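Local coordinates for protein protoporphyrinogen oxidase (PDB 3LOV) that probably oxidises coproporphyrinogen III to coproporphyrin III with oxygen, using bound FAD, in the coproporphyrin-dependent pathway of heme b synthesis, at residues T310-M315 and V359-V364. Sequence-based numbering, arbitrary orientation.
Sequences TATVTM and VLRAFV. With FAD (flavin-adenine dinucleotide), chain B.
Strands 310-315 and 359-364 illustrate how an antiparallel pair can present a different surface on each side. On the face of Thr312, Thr314, Arg361 and Phe363, the methyl of Thr312 lies alongside the Phe363 ring, CG2 meeting CE2 obliquely at 3.5 Å. Thr310 CG2 instead approaches the ring edge at CD2 (4.0 Å). With CG anti to its backbone N (chi1 -171°), Arg361 crosses Thr314 obliquely, and Thr314 OG1 touches the aliphatic CG at 3.2 Å. A bend at chi3 (79°) then turns the guanidinium, so that Phe363 CE2 stands 3.9 Å above its plane, out near the margin. Arg361 NH1 hydrogen-bonds to Gly58 O and Thr312 OG1 to Arg57 O, so one loop holds both groups; the Arg361 side chain also touches Asp60, which binds FAD. The carbon pair Thr314 CG2 and Val359 CG1, 3.4 Å apart, is closer than usual van der Waals contact. Six backbone bonds hold the register; the shortest, Met315 N to Leu360 O at 2.7 Å, runs nearly along the C=O axis. At the other end Thr310 CB rests 3.6 Å from the flavin methyl C7M, bringing the sheet to the isoalloxazine. The pair lies inside a mixed sheet, between strands 400-411 and 340-345, while helix 377-392 covers the opposite, wholly nonpolar face (Ala311, Val313, Met315, Leu360, Ala362, Val364) through Ala311, Met315 and Ala362.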
ATOM      1  N   THR A 310       4.171  -1.322  10.592  1.00 19.70           N
ATOM      2  CA  THR A 310       2.850  -1.877  10.771  1.00 19.45           C
ATOM      3  C   THR A 310       2.990  -3.332  11.207  1.00 20.51           C
ATOM      4  O   THR A 310       3.867  -4.042  10.708  1.00 20.78           O
ATOM      5  CB  THR A 310       2.017  -1.840   9.436  1.00 21.46           C
ATOM      6  OG1 THR A 310       1.989  -0.506   8.898  1.00 21.25           O
ATOM      7  CG2 THR A 310       0.563  -2.338   9.667  1.00 20.49           C
ATOM      8  N   ALA A 311       2.159  -3.757  12.155  1.00 16.86           N
ATOM      9  CA  ALA A 311       1.918  -5.190  12.404  1.00 20.07           C
ATOM     10  C   ALA A 311       0.489  -5.582  11.979  1.00 22.27           C
ATOM     11  O   ALA A 311      -0.472  -4.812  12.166  1.00 19.67           O
ATOM     12  CB  ALA A 311       2.117  -5.533  13.861  1.00 20.82           C
ATOM     13  N   THR A 312       0.348  -6.775  11.405  1.00 21.96           N
ATOM     14  CA  THR A 312      -0.963  -7.372  11.246  1.00 22.40           C
ATOM     15  C   THR A 312      -1.081  -8.502  12.269  1.00 24.03           C
ATOM     16  O   THR A 312      -0.143  -9.285  12.483  1.00 22.93           O
ATOM     17  CB  THR A 312      -1.229  -7.861   9.803  1.00 20.50           C
ATOM     18  OG1 THR A 312      -0.305  -8.898   9.465  1.00 22.34           O
ATOM     19  CG2 THR A 312      -1.112  -6.691   8.790  1.00 19.70           C
ATOM     20  N   VAL A 313      -2.229  -8.547  12.938  1.00 23.86           N
ATOM     21  CA  VAL A 313      -2.467  -9.528  13.984  1.00 21.25           C
ATOM     22  C   VAL A 313      -3.788 -10.198  13.605  1.00 21.22           C
ATOM     23  O   VAL A 313      -4.826  -9.560  13.597  1.00 19.97           O
ATOM     24  CB  VAL A 313      -2.494  -8.889  15.395  1.00 23.96           C
ATOM     25  CG1 VAL A 313      -2.722  -9.989  16.489  1.00 17.14           C
ATOM     26  CG2 VAL A 313      -1.198  -8.099  15.647  1.00 17.03           C
ATOM     27  N   THR A 314      -3.705 -11.457  13.200  1.00 20.76           N
ATOM     28  CA  THR A 314      -4.844 -12.184  12.684  1.00 25.79           C
ATOM     29  C   THR A 314      -5.249 -13.180  13.741  1.00 24.05           C
ATOM     30  O   THR A 314      -4.409 -13.892  14.253  1.00 23.94           O
ATOM     31  CB  THR A 314      -4.529 -12.923  11.367  1.00 27.37           C
ATOM     32  OG1 THR A 314      -4.379 -11.968  10.298  1.00 28.68           O
ATOM     33  CG2 THR A 314      -5.666 -13.895  11.032  1.00 23.13           C
HETATM   34  N   MSE A 315      -6.534 -13.185  14.090  1.00 25.94           N
HETATM   35  CA  MSE A 315      -7.081 -14.121  15.091  1.00 27.93           C
HETATM   36  C   MSE A 315      -8.123 -15.038  14.451  1.00 28.52           C
HETATM   37  O   MSE A 315      -9.100 -14.551  13.876  1.00 27.08           O
HETATM   38  CB  MSE A 315      -7.739 -13.339  16.216  1.00 28.09           C
HETATM   39  CG  MSE A 315      -6.750 -12.668  17.123  1.00 36.28           C
HETATM   40 SE   MSE A 315      -7.488 -11.089  17.941  0.75 48.27          SE
HETATM   41  CE  MSE A 315      -6.258 -11.218  19.397  1.00 45.04           C
ATOM     42  N   VAL A 359     -12.521 -15.096  11.142  1.00 30.60           N
ATOM     43  CA  VAL A 359     -11.141 -14.630  11.197  1.00 28.72           C
ATOM     44  C   VAL A 359     -11.092 -13.120  11.164  1.00 26.30           C
ATOM     45  O   VAL A 359     -11.631 -12.499  10.232  1.00 22.96           O
ATOM     46  CB  VAL A 359     -10.344 -15.199  10.045  1.00 27.81           C
ATOM     47  CG1 VAL A 359      -8.872 -14.761  10.142  1.00 24.99           C
ATOM     48  CG2 VAL A 359     -10.494 -16.750  10.021  1.00 27.93           C
ATOM     49  N   LEU A 360     -10.438 -12.550  12.180  1.00 25.04           N
ATOM     50  CA  LEU A 360     -10.268 -11.106  12.296  1.00 24.29           C
ATOM     51  C   LEU A 360      -8.788 -10.757  12.026  1.00 24.46           C
ATOM     52  O   LEU A 360      -7.882 -11.413  12.529  1.00 27.08           O
ATOM     53  CB  LEU A 360     -10.745 -10.584  13.670  1.00 23.82           C
ATOM     54  CG  LEU A 360     -12.228 -10.776  14.100  1.00 26.40           C
ATOM     55  CD1 LEU A 360     -12.501 -10.190  15.503  1.00 21.42           C
ATOM     56  CD2 LEU A 360     -13.206 -10.148  13.102  1.00 18.77           C
ATOM     57  N   ARG A 361      -8.542  -9.751  11.197  1.00 22.14           N
ATOM     58  CA  ARG A 361      -7.162  -9.243  10.968  1.00 22.91           C
ATOM     59  C   ARG A 361      -7.108  -7.775  11.391  1.00 21.99           C
ATOM     60  O   ARG A 361      -7.746  -6.938  10.768  1.00 23.84           O
ATOM     61  CB  ARG A 361      -6.670  -9.396   9.507  1.00 20.42           C
ATOM     62  CG  ARG A 361      -5.143  -9.057   9.362  1.00 22.87           C
ATOM     63  CD  ARG A 361      -4.455  -9.490   8.067  1.00 18.31           C
ATOM     64  NE  ARG A 361      -4.730  -8.597   6.957  1.00 23.82           N
ATOM     65  CZ  ARG A 361      -3.880  -8.315   5.954  1.00 27.10           C
ATOM     66  NH1 ARG A 361      -2.667  -8.863   5.877  1.00 23.97           N
ATOM     67  NH2 ARG A 361      -4.251  -7.465   5.019  1.00 26.24           N
ATOM     68  N   ALA A 362      -6.416  -7.499  12.492  1.00 21.97           N
ATOM     69  CA  ALA A 362      -6.221  -6.136  12.980  1.00 22.88           C
ATOM     70  C   ALA A 362      -4.869  -5.589  12.495  1.00 23.49           C
ATOM     71  O   ALA A 362      -3.908  -6.323  12.334  1.00 23.46           O
ATOM     72  CB  ALA A 362      -6.341  -6.066  14.508  1.00 18.77           C
ATOM     73  N   PHE A 363      -4.836  -4.290  12.212  1.00 25.15           N
ATOM     74  CA  PHE A 363      -3.608  -3.577  11.879  1.00 22.76           C
ATOM     75  C   PHE A 363      -3.225  -2.669  13.047  1.00 23.66           C
ATOM     76  O   PHE A 363      -4.107  -2.092  13.722  1.00 22.06           O
ATOM     77  CB  PHE A 363      -3.816  -2.716  10.639  1.00 22.61           C
ATOM     78  CG  PHE A 363      -4.025  -3.510   9.378  1.00 22.11           C
ATOM     79  CD1 PHE A 363      -5.229  -4.138   9.128  1.00 31.04           C
ATOM     80  CD2 PHE A 363      -3.027  -3.592   8.424  1.00 31.61           C
ATOM     81  CE1 PHE A 363      -5.427  -4.856   7.948  1.00 36.54           C
ATOM     82  CE2 PHE A 363      -3.225  -4.322   7.228  1.00 30.57           C
ATOM     83  CZ  PHE A 363      -4.407  -4.933   6.999  1.00 29.44           C
ATOM     84  N   VAL A 364      -1.921  -2.552  13.286  1.00 19.78           N
ATOM     85  CA  VAL A 364      -1.358  -1.684  14.344  1.00 20.79           C
ATOM     86  C   VAL A 364      -0.187  -0.907  13.746  1.00 21.92           C
ATOM     87  O   VAL A 364       0.650  -1.496  13.054  1.00 23.71           O
ATOM     88  CB  VAL A 364      -0.833  -2.507  15.572  1.00 19.09           C
ATOM     89  CG1 VAL A 364      -0.035  -1.595  16.527  1.00 25.64           C
ATOM     90  CG2 VAL A 364      -1.990  -3.188  16.347  1.00 17.54           C
TER
HETATM   91  PA  FAD B 500       9.583  -5.219  -0.465  1.00 17.82           P
HETATM   92  O1A FAD B 500       8.389  -6.111  -0.506  1.00 18.79           O
HETATM   93  O2A FAD B 500       9.898  -4.507   0.797  1.00 15.01           O
HETATM   94  O5B FAD B 500      10.855  -6.070  -0.899  1.00 20.72           O
HETATM   95  C5B FAD B 500      12.173  -5.635  -0.680  1.00 16.19           C
HETATM   96  C4B FAD B 500      13.093  -6.853  -0.827  1.00 16.20           C
HETATM   97  O4B FAD B 500      14.465  -6.453  -0.823  1.00 15.61           O
HETATM   98  C3B FAD B 500      12.866  -7.839   0.301  1.00 16.44           C
HETATM   99  O3B FAD B 500      12.751  -9.168  -0.178  1.00 14.25           O
HETATM  100  C2B FAD B 500      14.107  -7.615   1.142  1.00 17.01           C
HETATM  101  O2B FAD B 500      14.516  -8.746   1.825  1.00 15.72           O
HETATM  102  C1B FAD B 500      15.149  -7.244   0.107  1.00 17.25           C
HETATM  103  N9A FAD B 500      16.313  -6.500   0.612  1.00 17.90           N
HETATM  104  C8A FAD B 500      16.437  -5.556   1.608  1.00 21.99           C
HETATM  105  N7A FAD B 500      17.729  -5.152   1.705  1.00 16.36           N
HETATM  106  C5A FAD B 500      18.445  -5.844   0.767  1.00 19.04           C
HETATM  107  C6A FAD B 500      19.787  -5.846   0.381  1.00 21.65           C
HETATM  108  N6A FAD B 500      20.670  -5.030   0.949  1.00 16.43           N
HETATM  109  N1A FAD B 500      20.208  -6.691  -0.633  1.00 16.90           N
HETATM  110  C2A FAD B 500      19.308  -7.494  -1.291  1.00 18.13           C
HETATM  111  N3A FAD B 500      17.974  -7.471  -0.926  1.00 17.02           N
HETATM  112  C4A FAD B 500      17.565  -6.683   0.089  1.00 20.86           C
HETATM  113  N1  FAD B 500      -0.248  -2.801  -1.587  1.00 22.22           N
HETATM  114  C2  FAD B 500      -1.393  -3.146  -2.250  1.00 22.51           C
HETATM  115  O2  FAD B 500      -1.475  -3.012  -3.479  1.00 15.26           O
HETATM  116  N3  FAD B 500      -2.469  -3.621  -1.543  1.00 19.80           N
HETATM  117  C4  FAD B 500      -2.449  -3.745  -0.202  1.00 23.54           C
HETATM  118  O4  FAD B 500      -3.427  -4.204   0.358  1.00 24.44           O
HETATM  119  C4X FAD B 500      -1.321  -3.373   0.499  1.00 22.14           C
HETATM  120  N5  FAD B 500      -1.277  -3.543   1.874  1.00 18.13           N
HETATM  121  C5X FAD B 500      -0.111  -3.178   2.553  1.00 26.05           C
HETATM  122  C6  FAD B 500      -0.055  -3.303   3.946  1.00 25.58           C
HETATM  123  C7  FAD B 500       1.110  -2.937   4.642  1.00 27.01           C
HETATM  124  C7M FAD B 500       1.167  -3.082   6.134  1.00 27.99           C
HETATM  125  C8  FAD B 500       2.242  -2.479   3.943  1.00 23.91           C
HETATM  126  C8M FAD B 500       3.516  -2.061   4.654  1.00 23.18           C
HETATM  127  C9  FAD B 500       2.203  -2.365   2.556  1.00 18.94           C
HETATM  128  C9A FAD B 500       1.029  -2.705   1.845  1.00 17.41           C
HETATM  129  N10 FAD B 500       0.986  -2.590   0.450  1.00 16.08           N
HETATM  130  C10 FAD B 500      -0.202  -2.920  -0.215  1.00 21.87           C
HETATM  131  C1' FAD B 500       2.140  -2.076  -0.378  1.00 17.38           C
HETATM  132  C2' FAD B 500       2.937  -3.288  -0.921  1.00 19.51           C
HETATM  133  O2' FAD B 500       3.462  -3.981   0.149  1.00 20.77           O
HETATM  134  C3' FAD B 500       4.086  -2.887  -1.855  1.00 16.92           C
HETATM  135  O3' FAD B 500       3.472  -2.490  -3.075  1.00 30.23           O
HETATM  136  C4' FAD B 500       5.097  -4.010  -2.203  1.00 19.29           C
HETATM  137  O4' FAD B 500       5.196  -5.069  -1.270  1.00 26.01           O
HETATM  138  C5' FAD B 500       6.508  -3.467  -2.325  1.00 22.86           C
HETATM  139  O5' FAD B 500       7.352  -4.491  -2.787  1.00 20.38           O
HETATM  140  P   FAD B 500       8.871  -4.163  -3.061  1.00 14.00           P
HETATM  141  O1P FAD B 500       9.067  -2.795  -3.660  1.00 15.72           O
HETATM  142  O2P FAD B 500       9.608  -5.285  -3.752  1.00 17.71           O
HETATM  143  O3P FAD B 500       9.514  -4.047  -1.561  1.00 13.66           O